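Local coordinates for beta-N-acetylglucosaminidase-like protein Glycoside hydrolase family 20 (Flavobacterium johnsoniae, PDB 6YHH), which is a chitobiase of glycoside hydrolase family 20 that probably cleaves terminal N-acetylglucosamine from chitin oligosaccharides as part of bacterial chitin degradation, at residues A[28-33]-A[60-65]; A[310-315]-A[362-367]; A[513-518]-A[610-615]. One frame throughout, in Å; residues are numbered along the deposited sequence.

Contact 1: A[28-33]-A[60-65]; sequences NFKVNI and FEQGFI
Strand 31-35 lies at the edge of the mixed sheet of the family 20 domain 2, and the 60-65 loop, which follows helix 40-56, closes that edge at Val31 with a side-chain amide. Lys30 and Asn32 bond to strand 76-80, so the N and O of Val31 face the other way, and the amide of Gln62 takes both. Val31 N gives its hydrogen to Gln62 OE1 at 3.0 Å, in plane and on a lone pair (N-H...O 162°). Gln62 NE2 returns a bond to Val31 O at 3.1 Å. The chain of Gln62, extended beyond CG, sets this amide across the strand.

The tight side faces helix 40-56. There Ile33 CD1 meets Ile65 CG2 at 3.7 Å, and Phe29 and Phe60 meet obliquely, their planes 47° apart, with Phe29 CD2 over one face of the Phe60 ring.

The looser side, near the partly exposed Lys30 and Glu61, is spanned by water. One water links Phe29 O to Glu61 N. A second donates to Phe29 O and accepts from Gln62 N, and its other hydrogen goes to Gln62 OE1 at 2.8 Å, giving that oxygen two donors.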
# COMPACT_ATOMS: atom_id res chain seq x y z
N ASN A 28 -20.51 -1.93 25.23
CA ASN A 28 -20.31 -2.98 26.23
C ASN A 28 -19.60 -4.20 25.67
O ASN A 28 -19.17 -5.08 26.40
CB ASN A 28 -21.67 -3.46 26.84
CG ASN A 28 -21.47 -4.31 28.08
OD1 ASN A 28 -20.70 -3.89 28.98
ND2 ASN A 28 -22.10 -5.52 28.15
N PHE A 29 -19.52 -4.28 24.33
CA PHE A 29 -18.89 -5.43 23.71
C PHE A 29 -17.45 -5.72 24.10
O PHE A 29 -16.56 -4.84 24.02
CB PHE A 29 -19.00 -5.32 22.21
CG PHE A 29 -18.59 -6.57 21.45
CD1 PHE A 29 -19.49 -7.63 21.30
CD2 PHE A 29 -17.34 -6.70 20.87
CE1 PHE A 29 -19.11 -8.75 20.60
CE2 PHE A 29 -17.00 -7.84 20.12
CZ PHE A 29 -17.88 -8.88 20.04
N LYS A 30 -17.25 -6.96 24.53
CA LYS A 30 -15.97 -7.51 24.86
C LYS A 30 -15.85 -8.97 24.45
O LYS A 30 -16.87 -9.65 24.21
CB LYS A 30 -15.74 -7.39 26.43
CG LYS A 30 -15.65 -5.98 26.96
CD LYS A 30 -15.36 -5.93 28.47
CE LYS A 30 -16.67 -5.93 29.29
NZ LYS A 30 -17.82 -4.95 29.06
N VAL A 31 -14.60 -9.44 24.39
CA VAL A 31 -14.23 -10.78 24.01
C VAL A 31 -13.42 -11.47 25.10
O VAL A 31 -12.58 -10.89 25.78
CB VAL A 31 -13.49 -10.83 22.64
CG1 VAL A 31 -12.14 -10.14 22.72
CG2 VAL A 31 -13.33 -12.24 22.14
N ASN A 32 -13.67 -12.76 25.22
CA ASN A 32 -13.01 -13.64 26.18
C ASN A 32 -12.68 -14.94 25.50
O ASN A 32 -13.50 -15.40 24.67
CB ASN A 32 -13.98 -13.95 27.33
CG ASN A 32 -13.28 -14.64 28.48
OD1 ASN A 32 -12.30 -14.13 29.03
ND2 ASN A 32 -13.78 -15.87 28.83
N ILE A 33 -11.54 -15.50 25.87
CA ILE A 33 -11.03 -16.70 25.29
C ILE A 33 -10.79 -17.73 26.40
O ILE A 33 -10.18 -17.39 27.43
CB ILE A 33 -9.69 -16.50 24.55
CG1 ILE A 33 -9.76 -15.33 23.55
CG2 ILE A 33 -9.28 -17.78 23.85
CD1 ILE A 33 -8.39 -14.98 23.08
N PHE A 60 -14.24 0.28 21.11
CA PHE A 60 -14.35 -0.81 22.12
C PHE A 60 -13.36 -0.57 23.24
O PHE A 60 -12.27 -0.02 23.04
CB PHE A 60 -14.07 -2.17 21.43
CG PHE A 60 -15.11 -2.53 20.40
CD1 PHE A 60 -16.41 -2.49 20.70
CD2 PHE A 60 -14.73 -2.97 19.11
CE1 PHE A 60 -17.38 -2.86 19.81
CE2 PHE A 60 -15.70 -3.37 18.23
CZ PHE A 60 -17.02 -3.26 18.53
N GLU A 61 -13.71 -1.06 24.41
CA GLU A 61 -12.83 -0.96 25.60
C GLU A 61 -11.52 -1.64 25.52
O GLU A 61 -10.54 -1.13 26.00
CB GLU A 61 -13.57 -1.46 26.89
N GLN A 62 -11.43 -2.86 25.00
CA GLN A 62 -10.22 -3.60 25.04
C GLN A 62 -9.24 -3.13 23.98
O GLN A 62 -9.67 -2.81 22.83
CB GLN A 62 -10.55 -5.07 24.73
CG GLN A 62 -11.18 -5.79 25.90
CD GLN A 62 -11.74 -7.09 25.46
OE1 GLN A 62 -12.74 -7.13 24.76
NE2 GLN A 62 -11.02 -8.18 25.77
N GLY A 63 -7.98 -3.13 24.37
CA GLY A 63 -6.91 -2.87 23.42
C GLY A 63 -6.40 -4.20 22.91
O GLY A 63 -7.11 -4.87 22.17
N PHE A 64 -5.22 -4.58 23.33
CA PHE A 64 -4.64 -5.90 22.98
C PHE A 64 -5.21 -7.03 23.85
O PHE A 64 -5.39 -6.86 25.06
CB PHE A 64 -3.14 -5.83 23.10
CG PHE A 64 -2.48 -4.93 22.06
CD1 PHE A 64 -2.33 -3.58 22.31
CD2 PHE A 64 -2.06 -5.43 20.81
CE1 PHE A 64 -1.76 -2.74 21.36
CE2 PHE A 64 -1.48 -4.58 19.84
CZ PHE A 64 -1.33 -3.24 20.13
N ILE A 65 -5.50 -8.18 23.22
CA ILE A 65 -5.95 -9.41 23.91
C ILE A 65 -4.71 -10.30 23.97
O ILE A 65 -4.06 -10.60 22.94
CB ILE A 65 -7.15 -10.01 23.17
CG1 ILE A 65 -8.42 -9.18 23.41
CG2 ILE A 65 -7.37 -11.45 23.62
CD1 ILE A 65 -8.74 -8.27 22.28
O HOH W 1 -13.73 -4.62 24.00
O HOH W 2 -16.30 -2.26 24.57

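Contact 2: A[310-315]-A[362-367]; sequences YFHIGG and QLMGWE
The indole of Trp366 has His312 CE1 over one face, 3.5 Å above its plane, and Gly315 N at its edge. The pair is edge-to-face: the imidazole edge points at the five-membered ring, with planes 54° apart. The imidazole turns one face to Met364 C and Gly365 N and also stacks with His179, while Gly314 N lies at its edge, 2° out of plane, and donates to His312 ND1 at 3.0 Å. That bond and the one between NE2 and His381 together hold the ring's rotation; ND1 is the acceptor, consistent with NE2 carrying the hydrogen. Met364, fully extended with CG anti to its backbone N, runs past the same imidazole, its CG 3.6 Å from His312 CD2.

These side chains line the inner face of a (beta/alpha)8 TIM barrel. Strands 310-312 and 362-366 are parallel neighbours joined by a beta-alpha-beta crossover that includes helix 341-358, and Phe311 and Leu363 turn outward to that helix. The ladder runs from Phe311 N to Gln362 O (2.9 Å, nearly along the C=O axis), through Met364 N to Phe311 O, to Ile313 N to Met364 O. Beyond it, Trp366 N reaches Gly314 O at 2.8 Å from above the carbonyl plane, and Gly365 CA lies 3.3 Å from the same Gly314 O.

Trp366 NE1 is held by Glu230, at the end of strand 226-230 on the far side of strand 310-312, and the indole also stacks on His381. At the ladder's other end Tyr310 and Gln362 lie side by side, and a water links Tyr310 OH to Gln362 OE1.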
# COMPACT_ATOMS: atom_id res chain seq x y z
N TYR A 310 6.26 -29.71 3.63
CA TYR A 310 6.24 -29.92 2.18
C TYR A 310 7.22 -28.97 1.50
O TYR A 310 7.29 -27.77 1.83
CB TYR A 310 4.83 -29.70 1.60
CG TYR A 310 3.84 -30.50 2.39
CD1 TYR A 310 3.71 -31.82 2.12
CD2 TYR A 310 3.23 -29.99 3.47
CE1 TYR A 310 2.87 -32.61 2.90
CE2 TYR A 310 2.41 -30.73 4.27
CZ TYR A 310 2.23 -32.07 3.95
OH TYR A 310 1.41 -32.87 4.76
N PHE A 311 7.95 -29.49 0.54
CA PHE A 311 8.90 -28.71 -0.23
C PHE A 311 8.64 -28.98 -1.71
O PHE A 311 8.71 -30.14 -2.16
CB PHE A 311 10.39 -28.96 0.14
CG PHE A 311 11.28 -27.86 -0.29
CD1 PHE A 311 11.58 -27.66 -1.64
CD2 PHE A 311 11.75 -26.99 0.67
CE1 PHE A 311 12.41 -26.55 -1.99
CE2 PHE A 311 12.53 -25.88 0.32
CZ PHE A 311 12.81 -25.64 -1.01
N HIS A 312 8.33 -27.93 -2.46
CA HIS A 312 8.00 -28.02 -3.89
C HIS A 312 9.28 -27.84 -4.68
O HIS A 312 9.94 -26.82 -4.59
CB HIS A 312 6.90 -26.98 -4.19
CG HIS A 312 6.04 -27.25 -5.39
ND1 HIS A 312 6.51 -27.48 -6.67
CD2 HIS A 312 4.69 -27.17 -5.50
CE1 HIS A 312 5.48 -27.57 -7.50
NE2 HIS A 312 4.37 -27.39 -6.80
N ILE A 313 9.60 -28.80 -5.56
CA ILE A 313 10.77 -28.75 -6.42
C ILE A 313 10.41 -28.42 -7.84
O ILE A 313 11.16 -28.52 -8.77
CB ILE A 313 11.64 -30.04 -6.28
CG1 ILE A 313 10.84 -31.32 -6.55
CG2 ILE A 313 12.34 -30.06 -4.92
CD1 ILE A 313 10.20 -31.48 -7.85
N GLY A 314 9.15 -28.00 -8.05
CA GLY A 314 8.79 -27.62 -9.40
C GLY A 314 8.73 -28.74 -10.42
O GLY A 314 7.97 -29.71 -10.24
N GLY A 315 9.45 -28.61 -11.54
CA GLY A 315 9.54 -29.66 -12.53
C GLY A 315 8.70 -29.46 -13.77
O GLY A 315 8.57 -30.38 -14.55
N GLN A 362 8.61 -33.64 2.81
CA GLN A 362 8.04 -34.39 1.73
C GLN A 362 8.08 -33.60 0.43
O GLN A 362 8.03 -32.38 0.45
CB GLN A 362 6.58 -34.67 2.02
CG GLN A 362 6.37 -35.67 3.16
CD GLN A 362 4.99 -35.64 3.77
OE1 GLN A 362 3.98 -36.04 3.17
NE2 GLN A 362 4.94 -35.19 5.02
N LEU A 363 8.22 -34.32 -0.68
CA LEU A 363 8.48 -33.69 -2.01
C LEU A 363 7.21 -33.49 -2.76
O LEU A 363 6.33 -34.35 -2.78
CB LEU A 363 9.42 -34.63 -2.81
CG LEU A 363 10.01 -34.20 -4.17
CD1 LEU A 363 11.33 -34.84 -4.40
CD2 LEU A 363 8.97 -34.44 -5.26
N MET A 364 7.08 -32.31 -3.36
CA MET A 364 5.97 -31.97 -4.24
C MET A 364 6.53 -31.46 -5.55
O MET A 364 7.56 -30.83 -5.57
CB MET A 364 5.13 -30.90 -3.51
CG MET A 364 3.88 -30.48 -4.30
SD MET A 364 2.75 -29.58 -3.26
CE MET A 364 1.43 -29.25 -4.46
N GLY A 365 5.80 -31.68 -6.61
CA GLY A 365 6.18 -31.15 -7.91
C GLY A 365 5.04 -31.05 -8.89
O GLY A 365 4.00 -31.72 -8.75
N TRP A 366 5.24 -30.23 -9.93
CA TRP A 366 4.30 -30.14 -11.04
C TRP A 366 4.20 -31.50 -11.75
O TRP A 366 5.12 -32.32 -11.70
CB TRP A 366 4.75 -29.06 -12.02
CG TRP A 366 4.82 -27.68 -11.38
CD1 TRP A 366 5.95 -26.94 -11.18
CD2 TRP A 366 3.72 -26.85 -10.93
NE1 TRP A 366 5.62 -25.79 -10.52
CE2 TRP A 366 4.27 -25.70 -10.37
CE3 TRP A 366 2.30 -26.99 -10.90
CZ2 TRP A 366 3.51 -24.69 -9.83
CZ3 TRP A 366 1.55 -25.97 -10.40
CH2 TRP A 366 2.15 -24.82 -9.88
N GLU A 367 3.05 -31.78 -12.34
CA GLU A 367 2.68 -33.13 -12.78
C GLU A 367 3.71 -33.82 -13.67
O GLU A 367 3.72 -35.08 -13.73
CB GLU A 367 1.31 -33.04 -13.46
CG GLU A 367 1.32 -32.30 -14.79
CD GLU A 367 -0.04 -32.22 -15.39
OE1 GLU A 367 -0.88 -31.54 -14.79
OE2 GLU A 367 -0.24 -32.84 -16.49
O HOH W 3 1.31 -35.75 3.98

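Contact 3: A[513-518]-A[610-615]; sequences LRNIAN and APLVQP
This is a small, partly buried contact of a helix end with a turn in the helical C-terminal region: the last turn of helix 507-517 meets the 610-615 connection between helices 583-607 and 617-634. Ile516 and Leu612 are the closest pair of backbone positions, their CA atoms 5.0 Å apart.

The carbonyl of Ile516 is the centre of the contact. Ala610 CB approaches its O to 3.5 Å, and Leu612 CB and Val613 CG2 come in at slightly longer range, so three apolar groups crowd round one polar atom. Its hydrogen-bonding need is met by a water that donates to Ile516 O at 2.8 Å and accepts from Leu612 N. The same water thus bridges a carbonyl at the C-terminal end of the helix and an amide of the facing turn, and the helix end would probably strengthen the acceptor.

The helix closes in a Schellman motif. Asn518 takes a positive phi of 56°, with two bonds back into the last turn, and the reversal swings its CB toward Ala610 CB, 4.2 Å away. Asn518 ND2 is held by Asn609 O, just ahead of the 610-615 segment. On the opposing side, two short turns, Val613 N to Ala610 O and Gln614 N to Pro611 O, keep the backbone coiled without a regular helix.

The apolar layer is thin. The Ile516 and Val613 side chains cross at about a right angle, and Ile516 CG2, anti to the backbone N, lies 3.9 Å from Val613 CG2. Leu612 CD1 lies 3.5 Å from Asn515 ND2. That amide is engaged elsewhere: ND2 bonds to Thr554 O and to Gly54 O of the second subunit, and Asn515 OD1 receives a bond from Arg497 of that subunit.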
# COMPACT_ATOMS: atom_id res chain seq x y z
N LEU A 513 -6.07 5.15 -13.27
CA LEU A 513 -6.98 5.98 -14.08
C LEU A 513 -6.51 7.45 -14.04
O LEU A 513 -6.54 8.14 -15.03
CB LEU A 513 -8.40 5.84 -13.66
CG LEU A 513 -8.90 4.46 -13.98
CD1 LEU A 513 -10.33 4.42 -13.46
CD2 LEU A 513 -8.87 3.99 -15.42
N ARG A 514 -6.04 7.90 -12.87
CA ARG A 514 -5.46 9.29 -12.79
C ARG A 514 -4.24 9.43 -13.66
O ARG A 514 -4.09 10.45 -14.39
CB ARG A 514 -5.20 9.71 -11.35
CG ARG A 514 -6.48 10.15 -10.62
CD ARG A 514 -6.12 10.66 -9.21
NE ARG A 514 -5.75 9.60 -8.25
CZ ARG A 514 -6.59 8.85 -7.54
NH1 ARG A 514 -7.89 8.94 -7.71
NH2 ARG A 514 -6.11 7.93 -6.73
N ASN A 515 -3.39 8.42 -13.69
CA ASN A 515 -2.23 8.45 -14.57
C ASN A 515 -2.70 8.57 -16.05
O ASN A 515 -2.19 9.38 -16.81
CB ASN A 515 -1.40 7.18 -14.37
CG ASN A 515 -0.21 7.17 -15.30
OD1 ASN A 515 0.60 8.09 -15.25
ND2 ASN A 515 -0.11 6.12 -16.15
N ILE A 516 -3.64 7.73 -16.43
CA ILE A 516 -4.12 7.71 -17.78
C ILE A 516 -4.77 9.08 -18.19
O ILE A 516 -4.51 9.56 -19.31
CB ILE A 516 -5.12 6.57 -17.99
CG1 ILE A 516 -4.38 5.27 -17.91
CG2 ILE A 516 -5.93 6.68 -19.25
CD1 ILE A 516 -5.41 4.11 -17.81
N ALA A 517 -5.55 9.63 -17.25
CA ALA A 517 -6.28 10.86 -17.48
C ALA A 517 -5.44 12.10 -17.24
O ALA A 517 -5.97 13.17 -17.32
CB ALA A 517 -7.53 10.89 -16.59
N ASN A 518 -4.16 11.99 -16.88
CA ASN A 518 -3.39 13.16 -16.55
C ASN A 518 -4.05 13.95 -15.44
O ASN A 518 -4.05 15.19 -15.43
CB ASN A 518 -3.15 14.07 -17.77
CG ASN A 518 -2.01 15.03 -17.57
OD1 ASN A 518 -1.16 14.89 -16.68
ND2 ASN A 518 -1.99 16.05 -18.42
N ALA A 610 -4.34 14.32 -22.56
CA ALA A 610 -4.02 13.00 -21.96
C ALA A 610 -3.68 11.99 -23.08
O ALA A 610 -4.57 11.28 -23.55
CB ALA A 610 -5.18 12.48 -21.14
N PRO A 611 -2.39 11.90 -23.50
CA PRO A 611 -2.02 10.98 -24.50
C PRO A 611 -2.40 9.53 -24.20
O PRO A 611 -2.56 8.74 -25.16
CB PRO A 611 -0.48 11.18 -24.65
CG PRO A 611 -0.27 12.61 -24.21
CD PRO A 611 -1.28 12.77 -23.07
N LEU A 612 -2.39 9.13 -22.91
CA LEU A 612 -2.67 7.73 -22.60
C LEU A 612 -4.15 7.36 -22.80
O LEU A 612 -4.52 6.21 -22.65
CB LEU A 612 -2.22 7.37 -21.19
CG LEU A 612 -0.72 7.57 -20.92
CD1 LEU A 612 -0.45 7.18 -19.50
CD2 LEU A 612 0.12 6.85 -21.86
N VAL A 613 -5.01 8.33 -23.12
CA VAL A 613 -6.39 8.05 -23.51
C VAL A 613 -6.49 7.68 -25.01
O VAL A 613 -7.39 6.98 -25.44
CB VAL A 613 -7.29 9.24 -23.10
CG1 VAL A 613 -8.70 9.07 -23.68
CG2 VAL A 613 -7.39 9.39 -21.57
N GLN A 614 -5.50 8.08 -25.80
CA GLN A 614 -5.53 7.83 -27.23
C GLN A 614 -5.73 6.36 -27.60
O GLN A 614 -6.48 6.04 -28.50
CB GLN A 614 -4.28 8.39 -27.92
CG GLN A 614 -4.15 9.92 -27.87
CD GLN A 614 -5.24 10.69 -28.68
OE1 GLN A 614 -5.73 10.20 -29.70
NE2 GLN A 614 -5.53 11.89 -28.28
N PRO A 615 -5.05 5.45 -26.89
CA PRO A 615 -5.26 4.03 -27.29
C PRO A 615 -6.67 3.50 -27.09
O PRO A 615 -7.02 2.51 -27.72
CB PRO A 615 -4.27 3.26 -26.45
CG PRO A 615 -3.25 4.27 -26.00
CD PRO A 615 -3.95 5.61 -25.92
O HOH W 4 -2.26 10.75 -20.47

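In the fold
The three contacts follow one another along the chain and do not touch. Contact 1 belongs to the family 20 domain 2, contact 2 to the catalytic barrel, and contact 3 to the helical region that follows. Their centres are well spread: 43 Å between contacts 1 and 2, 48 Å between 1 and 3, and 44 Å between 2 and 3, with contacts 2 and 3 lying on opposite sides of the chain's centre. Only contact 2 is near the catalytic machinery, with Gly315 about 8 Å from the side chain of Glu317, the predicted proton donor. Contacts 1 and 3 instead both touch the second subunit, which leaves contact 2 untouched.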